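Local coordinates for protein HI_1472 (Haemophilus influenzae, PDB 3PSH) that binds molybdate and tungstate, but not sulfate or phosphate, in the periplasm as the solute-binding component of the low-affinity MolBCA molybdate import system, at residues 4-15 against 108-119; 20-28 against 69-80. All coordinates share one frame; numbering follows the deposited sequence.

Contact 1: 4-15 against 108-119; sequences ITDQLDRKVTIP and PVVAISLRTGEV
Asp6 and Gln7 meet the outer edge of strand 109-112 and its exit, and between them they show how a hairpin turn can supply an edge strand with partners. The backbone N of Ala111 donates to Asp6 OD2 (2.9 Å), while Gln7 N returns a bond to Ala111 O (3.0 Å), so that both polar backbone atoms of one strand residue are answered by neighbours in the turn. Asp6 OD2 also takes the salt-bridging NH1 of Arg10, which arrives from the other face of the carboxylate. With chi1 at 82°, the Asp6 carboxyl group lies between its own N and carbonyl carbon; there OD1 gathers Leu8 N and Arg10 N, the former closing an Asx turn. Four N-H groups thus grip this carboxylate and hold its rotation, and their positive ends would be expected to favour its charged form. Arg10 NH1 also donates to Val109 O (2.8 Å), an oxygen that lies in the guanidinium plane, and a water accepts from both Arg10 NH2 and Val109 N. Past the strand end, the extended Gln7 chain brings OE1 to two successive amides: Ser113 N and Leu114 N (2.7 Å for the latter) approach from the same side, both above the carbonyl plane. Gln7 NE2 is satisfied by Gln142 and Gly139. Apolar contact fills in around these bonds: Leu8 CG presses on Ala111 CB at a tight 3.4 Å, and the Val12 and Pro108 side chains cross at about a right angle (CG1 to CB 3.8 Å). The N-terminal hairpin of strands 2-5 and 11-14 thereby flanks the outermost strand of the parallel sheet, whose other side bonds to strand 87-91, while helix 132-151 packs against Ile4, Val110 and Ile112.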
loop_
_atom_site.group_PDB
_atom_site.type_symbol
_atom_site.label_atom_id
_atom_site.label_comp_id
_atom_site.label_asym_id
_atom_site.label_seq_id
_atom_site.Cartn_x
_atom_site.Cartn_y
_atom_site.Cartn_z
ATOM N N ILE A 4 7.767 -1.999 22.750
ATOM C CA ILE A 4 8.184 -1.723 21.362
ATOM C C ILE A 4 8.143 -0.245 21.105
ATOM O O ILE A 4 7.584 0.462 21.876
ATOM C CB ILE A 4 7.335 -2.532 20.298
ATOM C CG1 ILE A 4 5.830 -2.112 20.331
ATOM C CG2 ILE A 4 7.569 -4.037 20.457
ATOM C CD1 ILE A 4 5.443 -0.839 19.500
ATOM N N THR A 5 8.775 0.201 19.997
ATOM C CA THR A 5 8.637 1.584 19.527
ATOM C C THR A 5 7.888 1.519 18.198
ATOM O O THR A 5 8.256 0.817 17.266
ATOM C CB THR A 5 9.963 2.303 19.336
ATOM O OG1 THR A 5 10.671 2.237 20.592
ATOM C CG2 THR A 5 9.791 3.740 18.937
ATOM N N ASP A 6 6.782 2.188 18.204
ATOM C CA ASP A 6 5.919 2.183 16.960
ATOM C C ASP A 6 6.384 3.326 16.010
ATOM O O ASP A 6 7.290 4.111 16.311
ATOM C CB ASP A 6 4.422 2.249 17.337
ATOM C CG ASP A 6 3.909 3.646 17.643
ATOM O OD1 ASP A 6 4.645 4.693 17.542
ATOM O OD2 ASP A 6 2.700 3.727 17.967
ATOM N N GLN A 7 5.667 3.413 14.889
ATOM C CA GLN A 7 6.083 4.331 13.821
ATOM C C GLN A 7 5.645 5.824 14.034
ATOM O O GLN A 7 5.797 6.740 13.143
ATOM C CB GLN A 7 5.723 3.700 12.473
ATOM C CG GLN A 7 6.546 2.444 12.247
ATOM C CD GLN A 7 6.491 1.989 10.780
ATOM O OE1 GLN A 7 5.432 1.703 10.299
ATOM N NE2 GLN A 7 7.626 1.693 10.190
ATOM N N LEU A 8 5.047 6.115 15.203
ATOM C CA LEU A 8 4.905 7.474 15.652
ATOM C C LEU A 8 5.972 7.721 16.770
ATOM O O LEU A 8 5.863 8.761 17.558
ATOM C CB LEU A 8 3.442 7.677 16.107
ATOM C CG LEU A 8 2.252 7.726 15.096
ATOM C CD1 LEU A 8 0.986 8.036 15.796
ATOM C CD2 LEU A 8 2.560 8.773 14.092
ATOM N N ASP A 9 6.942 6.791 16.890
ATOM C CA ASP A 9 8.032 6.886 17.946
ATOM C C ASP A 9 7.451 6.848 19.396
ATOM O O ASP A 9 8.048 7.360 20.378
ATOM C CB ASP A 9 8.861 8.151 17.702
ATOM C CG ASP A 9 9.699 8.093 16.343
ATOM O OD1 ASP A 9 9.879 7.024 15.725
ATOM O OD2 ASP A 9 10.142 9.210 15.961
ATOM N N ARG A 10 6.300 6.184 19.481
ATOM C CA ARG A 10 5.685 5.922 20.784
ATOM C C ARG A 10 6.219 4.645 21.365
ATOM O O ARG A 10 6.279 3.604 20.686
ATOM C CB ARG A 10 4.180 5.817 20.629
ATOM C CG ARG A 10 3.570 7.131 20.130
ATOM C CD ARG A 10 2.125 6.884 19.616
ATOM N NE ARG A 10 1.203 6.547 20.735
ATOM C CZ ARG A 10 0.706 5.322 20.975
ATOM N NH1 ARG A 10 1.077 4.265 20.269
ATOM N NH2 ARG A 10 -0.125 5.200 22.032
ATOM N N LYS A 11 6.616 4.696 22.649
ATOM C CA LYS A 11 7.002 3.447 23.345
ATOM C C LYS A 11 5.670 2.824 23.831
ATOM O O LYS A 11 4.868 3.521 24.585
ATOM C CB LYS A 11 7.809 3.712 24.600
ATOM C CG LYS A 11 9.105 4.454 24.273
ATOM C CD LYS A 11 10.117 3.606 23.438
ATOM C CE LYS A 11 11.376 4.472 23.111
ATOM N NZ LYS A 11 12.238 3.911 22.010
ATOM N N VAL A 12 5.480 1.546 23.498
ATOM C CA VAL A 12 4.234 0.835 23.790
ATOM C C VAL A 12 4.550 -0.497 24.476
ATOM O O VAL A 12 5.327 -1.374 23.994
ATOM C CB VAL A 12 3.385 0.483 22.488
ATOM C CG1 VAL A 12 2.028 -0.132 22.811
ATOM C CG2 VAL A 12 3.187 1.692 21.646
ATOM N N THR A 13 3.847 -0.652 25.574
ATOM C CA THR A 13 3.969 -1.965 26.303
ATOM C C THR A 13 2.885 -2.905 25.906
ATOM O O THR A 13 1.682 -2.515 25.941
ATOM C CB THR A 13 3.947 -1.746 27.849
ATOM O OG1 THR A 13 4.995 -0.829 28.193
ATOM C CG2 THR A 13 4.235 -3.039 28.544
ATOM N N ILE A 14 3.274 -4.101 25.481
ATOM C CA ILE A 14 2.234 -5.068 24.996
ATOM C C ILE A 14 2.433 -6.393 25.709
ATOM O O ILE A 14 3.538 -6.659 26.193
ATOM C CB ILE A 14 2.298 -5.284 23.475
ATOM C CG1 ILE A 14 3.702 -5.825 23.081
ATOM C CG2 ILE A 14 2.070 -3.886 22.742
ATOM C CD1 ILE A 14 3.807 -6.119 21.549
ATOM N N PRO A 15 1.425 -7.246 25.684
ATOM C CA PRO A 15 1.612 -8.587 26.242
ATOM C C PRO A 15 2.709 -9.378 25.512
ATOM O O PRO A 15 3.085 -9.103 24.356
ATOM C CB PRO A 15 0.275 -9.260 25.937
ATOM C CG PRO A 15 -0.703 -8.160 25.911
ATOM C CD PRO A 15 0.036 -7.040 25.227
ATOM N N PRO A 108 -3.345 -1.337 24.482
ATOM C CA PRO A 108 -2.109 -0.814 23.810
ATOM C C PRO A 108 -2.472 -0.508 22.321
ATOM O O PRO A 108 -3.233 -1.231 21.683
ATOM C CB PRO A 108 -1.098 -2.016 23.889
ATOM C CG PRO A 108 -1.730 -2.914 24.939
ATOM C CD PRO A 108 -3.184 -2.734 24.912
ATOM N N VAL A 109 -1.845 0.544 21.804
ATOM C CA VAL A 109 -2.040 0.962 20.420
ATOM C C VAL A 109 -0.663 1.016 19.706
ATOM O O VAL A 109 0.303 1.555 20.267
ATOM C CB VAL A 109 -2.547 2.444 20.433
ATOM C CG1 VAL A 109 -2.483 3.103 18.940
ATOM C CG2 VAL A 109 -3.981 2.522 20.913
ATOM N N VAL A 110 -0.619 0.480 18.487
ATOM C CA VAL A 110 0.619 0.450 17.745
ATOM C C VAL A 110 0.306 1.073 16.380
ATOM O O VAL A 110 -0.554 0.568 15.641
ATOM C CB VAL A 110 1.076 -0.979 17.462
ATOM C CG1 VAL A 110 2.395 -1.024 16.545
ATOM C CG2 VAL A 110 1.404 -1.654 18.776
ATOM N N ALA A 111 0.918 2.249 16.178
ATOM C CA ALA A 111 0.688 3.101 14.929
ATOM C C ALA A 111 1.665 2.667 13.845
ATOM O O ALA A 111 2.923 2.424 14.141
ATOM C CB ALA A 111 0.881 4.585 15.299
ATOM N N ILE A 112 1.131 2.437 12.653
ATOM C CA ILE A 112 1.984 1.966 11.566
ATOM C C ILE A 112 1.899 2.986 10.407
ATOM O O ILE A 112 0.836 3.368 9.973
ATOM C CB ILE A 112 1.501 0.609 11.072
ATOM C CG1 ILE A 112 1.719 -0.495 12.141
ATOM C CG2 ILE A 112 2.265 0.198 9.698
ATOM C CD1 ILE A 112 3.194 -0.884 12.541
ATOM N N SER A 113 3.092 3.383 9.941
ATOM C CA SER A 113 3.133 4.315 8.824
ATOM C C SER A 113 3.812 3.652 7.624
ATOM O O SER A 113 3.685 4.220 6.534
ATOM C CB SER A 113 4.028 5.516 9.132
ATOM O OG SER A 113 5.339 5.086 9.387
ATOM N N LEU A 114 4.617 2.565 7.820
ATOM C CA LEU A 114 5.462 2.036 6.720
ATOM C C LEU A 114 6.387 3.135 6.115
ATOM O O LEU A 114 6.834 3.057 4.913
ATOM C CB LEU A 114 4.601 1.376 5.622
ATOM C CG LEU A 114 3.680 0.295 6.212
ATOM C CD1 LEU A 114 2.903 -0.340 5.002
ATOM C CD2 LEU A 114 4.426 -0.768 6.982
ATOM N N ARG A 115 6.720 4.118 6.913
ATOM C CA ARG A 115 7.646 5.178 6.528
ATOM C C ARG A 115 8.536 5.612 7.716
ATOM O O ARG A 115 8.104 5.721 8.897
ATOM C CB ARG A 115 6.853 6.350 5.888
ATOM C CG ARG A 115 6.355 7.488 6.705
ATOM C CD ARG A 115 6.004 8.674 5.798
ATOM N NE ARG A 115 5.274 9.645 6.580
ATOM C CZ ARG A 115 3.976 9.759 6.581
ATOM N NH1 ARG A 115 3.164 8.959 5.863
ATOM N NH2 ARG A 115 3.457 10.643 7.350
ATOM N N THR A 116 9.779 5.912 7.434
ATOM C CA THR A 116 10.590 6.631 8.450
ATOM C C THR A 116 10.421 8.114 8.093
ATOM O O THR A 116 9.341 8.697 8.257
ATOM C CB THR A 116 12.056 6.066 8.521
ATOM O OG1 THR A 116 12.628 6.106 7.216
ATOM C CG2 THR A 116 12.097 4.649 9.029
ATOM N N GLY A 117 11.451 8.743 7.601
ATOM C CA GLY A 117 11.370 10.134 7.240
ATOM C C GLY A 117 11.418 11.061 8.445
ATOM O O GLY A 117 11.589 10.627 9.599
ATOM N N GLU A 118 11.227 12.337 8.135
ATOM C CA GLU A 118 11.202 13.429 9.114
ATOM C C GLU A 118 10.200 13.081 10.282
ATOM O O GLU A 118 8.999 12.800 10.059
ATOM C CB GLU A 118 10.732 14.705 8.346
ATOM C CG GLU A 118 11.776 15.502 7.460
ATOM C CD GLU A 118 12.324 14.786 6.245
ATOM O OE1 GLU A 118 11.629 13.945 5.628
ATOM O OE2 GLU A 118 13.490 15.125 5.886
ATOM N N VAL A 119 10.696 13.108 11.515
ATOM C CA VAL A 119 9.837 12.994 12.708
ATOM C C VAL A 119 8.609 13.861 12.821
ATOM O O VAL A 119 7.553 13.365 13.265
ATOM C CB VAL A 119 10.631 13.217 14.007
ATOM C CG1 VAL A 119 10.881 11.919 14.735
ATOM C CG2 VAL A 119 11.950 14.065 13.760
HETATM O O HOH W 1 -0.474 2.638 23.614
#

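Contact 2: 20-28 against 69-80; sequences RAVVLQHQT and PGDLNSVNIESL. With MOO (molybdate ion), chain B.
Leu24, following Val22 and Val23 of the strand, projects into the bend formed by residues 69-75, and illustrates how one aliphatic chain can seat a loop on a sheet. Its CB rests 3.6 Å from Asp71 O. Beyond it, CG leans beside the backbone N, anti to the carbonyl carbon (chi1 -57°), and the chain then forks: CD1 reaches Val75 CG2 at 4.2 Å, whereas CD2 lies against the peptide of Gly70, 3.9 Å from its carbonyl carbon, with the Pro69 ring just beyond. The absence of a side chain at Gly70 lets Leu24 come up to that backbone. Two residues earlier on the strand, Val22 CG1 meets CG of the Pro69 ring at 3.6 Å, and its CG2 touches Leu80 CD1, from the helix that Asn76 caps through Ser79 N. Polar communication between the segments is indirect: a single water donates to Leu24 O and to Leu72 O. The Leu72 side chain reaches toward 24-26, its CD2 lying near Leu24 O and at the edge of the His26 ring, in the ring plane. His26 ND1 is buried beside it and has no partner in the model. At the far side of the imidazole, NE2 donates to molybdate O4 (2.8 Å, N-H...O angle 162°), and Gln27 NE2 donates to O3. Gln27 OE1 lies 3.2 Å above one face of the imidazole, offset toward its rim, so the two ligand-binding side chains pack together. Tyr196, Arg243, Gly279 and Tyr280 supply the remaining bonds to the anion. The first turn of helix 26-34, following a strand of the parallel sheet through N-cap Gln25, is thus one wall of the molybdate site in the cleft between the two lobes of this family of periplasmic binding proteins.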
loop_
_atom_site.group_PDB
_atom_site.type_symbol
_atom_site.label_atom_id
_atom_site.label_comp_id
_atom_site.label_asym_id
_atom_site.label_seq_id
_atom_site.Cartn_x
_atom_site.Cartn_y
_atom_site.Cartn_z
ATOM N N ARG A 20 -5.458 -11.586 20.132
ATOM C CA ARG A 20 -6.712 -10.814 19.947
ATOM C C ARG A 20 -6.483 -9.380 19.439
ATOM O O ARG A 20 -6.999 -8.412 19.975
ATOM C CB ARG A 20 -7.536 -10.799 21.252
ATOM C CG ARG A 20 -7.938 -12.224 21.597
ATOM C CD ARG A 20 -8.815 -12.271 22.870
ATOM N NE ARG A 20 -10.117 -11.888 22.339
ATOM C CZ ARG A 20 -10.950 -12.645 21.634
ATOM N NH1 ARG A 20 -10.758 -13.995 21.502
ATOM N NH2 ARG A 20 -12.060 -12.064 21.100
ATOM N N ALA A 21 -5.745 -9.283 18.316
ATOM C CA ALA A 21 -5.360 -7.958 17.860
ATOM C C ALA A 21 -6.551 -7.398 17.069
ATOM O O ALA A 21 -7.269 -8.188 16.370
ATOM C CB ALA A 21 -4.166 -8.120 16.885
ATOM N N VAL A 22 -6.662 -6.073 17.091
ATOM C CA VAL A 22 -7.695 -5.476 16.186
ATOM C C VAL A 22 -6.877 -4.635 15.209
ATOM O O VAL A 22 -6.012 -3.899 15.628
ATOM C CB VAL A 22 -8.718 -4.675 17.028
ATOM C CG1 VAL A 22 -9.574 -3.783 16.084
ATOM C CG2 VAL A 22 -9.640 -5.742 17.673
ATOM N N VAL A 23 -7.123 -4.797 13.905
ATOM C CA VAL A 23 -6.233 -4.154 12.941
ATOM C C VAL A 23 -7.005 -3.102 12.136
ATOM O O VAL A 23 -7.791 -3.461 11.262
ATOM C CB VAL A 23 -5.565 -5.211 11.953
ATOM C CG1 VAL A 23 -4.690 -4.403 10.990
ATOM C CG2 VAL A 23 -4.724 -6.190 12.800
ATOM N N LEU A 24 -6.829 -1.829 12.534
ATOM C CA LEU A 24 -7.636 -0.717 11.947
ATOM C C LEU A 24 -6.972 0.011 10.774
ATOM O O LEU A 24 -7.051 1.244 10.643
ATOM C CB LEU A 24 -8.127 0.270 13.065
ATOM C CG LEU A 24 -8.984 -0.409 14.240
ATOM C CD1 LEU A 24 -9.407 0.710 15.182
ATOM C CD2 LEU A 24 -10.174 -1.258 13.689
ATOM N N GLN A 25 -6.203 -0.737 10.004
ATOM C CA GLN A 25 -5.442 -0.185 8.864
ATOM C C GLN A 25 -5.314 -1.345 7.882
ATOM O O GLN A 25 -4.856 -2.446 8.287
ATOM C CB GLN A 25 -4.063 0.281 9.350
ATOM C CG GLN A 25 -3.360 1.159 8.229
ATOM C CD GLN A 25 -1.876 1.098 8.236
ATOM O OE1 GLN A 25 -1.216 2.181 8.297
ATOM N NE2 GLN A 25 -1.304 -0.093 8.245
ATOM N N HIS A 26 -5.708 -1.198 6.577
ATOM C CA HIS A 26 -5.611 -2.212 5.558
ATOM C C HIS A 26 -4.179 -2.616 5.186
ATOM O O HIS A 26 -3.904 -3.757 4.904
ATOM C CB HIS A 26 -6.372 -1.800 4.267
ATOM C CG HIS A 26 -6.027 -0.422 3.761
ATOM N ND1 HIS A 26 -6.274 0.724 4.485
ATOM C CD2 HIS A 26 -5.527 0.001 2.566
ATOM C CE1 HIS A 26 -5.925 1.796 3.785
ATOM N NE2 HIS A 26 -5.392 1.370 2.651
ATOM N N GLN A 27 -3.265 -1.653 5.300
ATOM C CA GLN A 27 -1.863 -1.958 4.937
ATOM C C GLN A 27 -1.290 -2.957 5.923
ATOM O O GLN A 27 -0.682 -3.984 5.554
ATOM C CB GLN A 27 -0.961 -0.741 4.890
ATOM C CG GLN A 27 -1.522 0.135 3.708
ATOM C CD GLN A 27 -2.374 1.257 4.162
ATOM O OE1 GLN A 27 -3.011 1.237 5.218
ATOM N NE2 GLN A 27 -2.414 2.309 3.296
ATOM N N THR A 28 -1.479 -2.640 7.207
ATOM C CA THR A 28 -0.988 -3.611 8.203
ATOM C C THR A 28 -1.777 -4.959 8.065
ATOM O O THR A 28 -1.176 -6.015 8.215
ATOM C CB THR A 28 -1.252 -3.084 9.592
ATOM O OG1 THR A 28 -0.366 -1.990 9.877
ATOM C CG2 THR A 28 -1.078 -4.187 10.633
ATOM N N PRO A 69 -14.788 -3.101 14.598
ATOM C CA PRO A 69 -15.105 -2.159 15.667
ATOM C C PRO A 69 -14.585 -0.754 15.456
ATOM O O PRO A 69 -14.520 0.014 16.394
ATOM C CB PRO A 69 -14.428 -2.807 16.890
ATOM C CG PRO A 69 -13.126 -3.348 16.339
ATOM C CD PRO A 69 -13.663 -3.988 15.016
ATOM N N GLY A 70 -14.101 -0.458 14.237
ATOM C CA GLY A 70 -13.616 0.898 13.938
ATOM C C GLY A 70 -13.197 0.922 12.457
ATOM O O GLY A 70 -13.486 -0.009 11.829
ATOM N N ASP A 71 -12.622 2.044 12.051
ATOM C CA ASP A 71 -12.032 2.139 10.678
ATOM C C ASP A 71 -10.778 2.967 10.744
ATOM O O ASP A 71 -10.068 3.000 11.782
ATOM C CB ASP A 71 -13.169 2.642 9.712
ATOM C CG ASP A 71 -13.644 4.061 9.962
ATOM O OD1 ASP A 71 -13.120 4.781 10.748
ATOM O OD2 ASP A 71 -14.654 4.490 9.358
ATOM N N LEU A 72 -10.380 3.581 9.594
ATOM C CA LEU A 72 -9.107 4.281 9.699
ATOM C C LEU A 72 -8.959 5.484 10.654
ATOM O O LEU A 72 -7.832 5.764 11.215
ATOM C CB LEU A 72 -8.676 4.802 8.297
ATOM C CG LEU A 72 -8.339 3.724 7.280
ATOM C CD1 LEU A 72 -8.443 4.301 5.875
ATOM C CD2 LEU A 72 -6.985 3.153 7.536
ATOM N N ASN A 73 -10.079 6.204 10.805
ATOM C CA ASN A 73 -9.995 7.440 11.589
ATOM C C ASN A 73 -11.096 7.597 12.664
ATOM O O ASN A 73 -11.347 8.633 13.194
ATOM C CB ASN A 73 -9.946 8.654 10.624
ATOM C CG ASN A 73 -11.226 8.787 9.845
ATOM O OD1 ASN A 73 -12.205 8.025 10.029
ATOM N ND2 ASN A 73 -11.172 9.679 8.850
ATOM N N SER A 74 -11.669 6.492 13.047
ATOM C CA SER A 74 -12.765 6.450 14.086
ATOM C C SER A 74 -12.738 5.065 14.786
ATOM O O SER A 74 -12.334 4.013 14.192
ATOM C CB SER A 74 -14.164 6.745 13.494
ATOM O OG SER A 74 -14.645 5.656 12.660
ATOM N N VAL A 75 -13.194 5.028 16.059
ATOM C CA VAL A 75 -13.263 3.748 16.731
ATOM C C VAL A 75 -14.562 3.725 17.529
ATOM O O VAL A 75 -15.081 4.840 17.831
ATOM C CB VAL A 75 -12.033 3.562 17.620
ATOM C CG1 VAL A 75 -11.957 4.695 18.761
ATOM C CG2 VAL A 75 -12.007 2.055 18.239
ATOM N N ASN A 76 -15.099 2.504 17.722
ATOM C CA ASN A 76 -16.378 2.301 18.488
ATOM C C ASN A 76 -15.894 1.525 19.735
ATOM O O ASN A 76 -15.762 0.281 19.682
ATOM C CB ASN A 76 -17.421 1.529 17.641
ATOM C CG ASN A 76 -18.689 1.204 18.436
ATOM O OD1 ASN A 76 -18.672 1.259 19.649
ATOM N ND2 ASN A 76 -19.830 1.014 17.719
ATOM N N ILE A 77 -15.622 2.265 20.810
ATOM C CA ILE A 77 -14.957 1.669 22.016
ATOM C C ILE A 77 -15.900 0.597 22.592
ATOM O O ILE A 77 -15.442 -0.514 22.910
ATOM C CB ILE A 77 -14.652 2.707 23.077
ATOM C CG1 ILE A 77 -13.532 3.712 22.647
ATOM C CG2 ILE A 77 -14.169 2.119 24.421
ATOM C CD1 ILE A 77 -12.104 3.083 22.395
ATOM N N GLU A 78 -17.212 0.886 22.680
ATOM C CA GLU A 78 -18.076 -0.220 23.222
ATOM C C GLU A 78 -18.066 -1.495 22.399
ATOM O O GLU A 78 -18.127 -2.566 23.014
ATOM C CB GLU A 78 -19.545 0.175 23.480
ATOM C CG GLU A 78 -19.708 1.460 24.297
ATOM C CD GLU A 78 -19.744 1.180 25.764
ATOM O OE1 GLU A 78 -19.571 0.009 26.152
ATOM O OE2 GLU A 78 -19.807 2.149 26.594
ATOM N N SER A 79 -17.996 -1.460 21.052
ATOM C CA SER A 79 -17.872 -2.644 20.281
ATOM C C SER A 79 -16.462 -3.242 20.484
ATOM O O SER A 79 -16.331 -4.485 20.528
ATOM C CB SER A 79 -18.044 -2.369 18.757
ATOM O OG SER A 79 -19.451 -2.206 18.496
ATOM N N LEU A 80 -15.463 -2.374 20.569
ATOM C CA LEU A 80 -14.059 -2.836 20.638
ATOM C C LEU A 80 -13.831 -3.626 21.965
ATOM O O LEU A 80 -13.293 -4.770 21.954
ATOM C CB LEU A 80 -13.154 -1.618 20.600
ATOM C CG LEU A 80 -11.656 -1.890 20.723
ATOM C CD1 LEU A 80 -11.149 -2.767 19.529
ATOM C CD2 LEU A 80 -10.837 -0.632 20.800
HETATM MO MO MOO B . -3.338 3.917 0.339
HETATM O O1 MOO B . -3.331 4.483 -1.256
HETATM O O2 MOO B . -3.534 5.206 1.464
HETATM O O3 MOO B . -1.856 3.156 0.682
HETATM O O4 MOO B . -4.496 2.676 0.400
HETATM O O HOH W 2 -6.390 3.553 12.158
#

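Both contacts bear on the same four-stranded parallel sheet, contact 1 at its outermost strand 109-112 and contact 2 at the inner strand 21-24, with centres about 16 Å apart. Each is largely buried, but their chemistry differs with position. At the sheet edge, where backbone groups need partners, contact 1 relies on direct hydrogen bonds and a salt bridge, with its exposed residues at the margins; contact 2 is chiefly aliphatic, joined in polar terms by one shared water. They meet along helix 26-34, Ile112 packing on Thr28 and, nearer the ligand, Leu114 on Gln27, so the exit of the edge strand backs the helix bearing molybdate ligands.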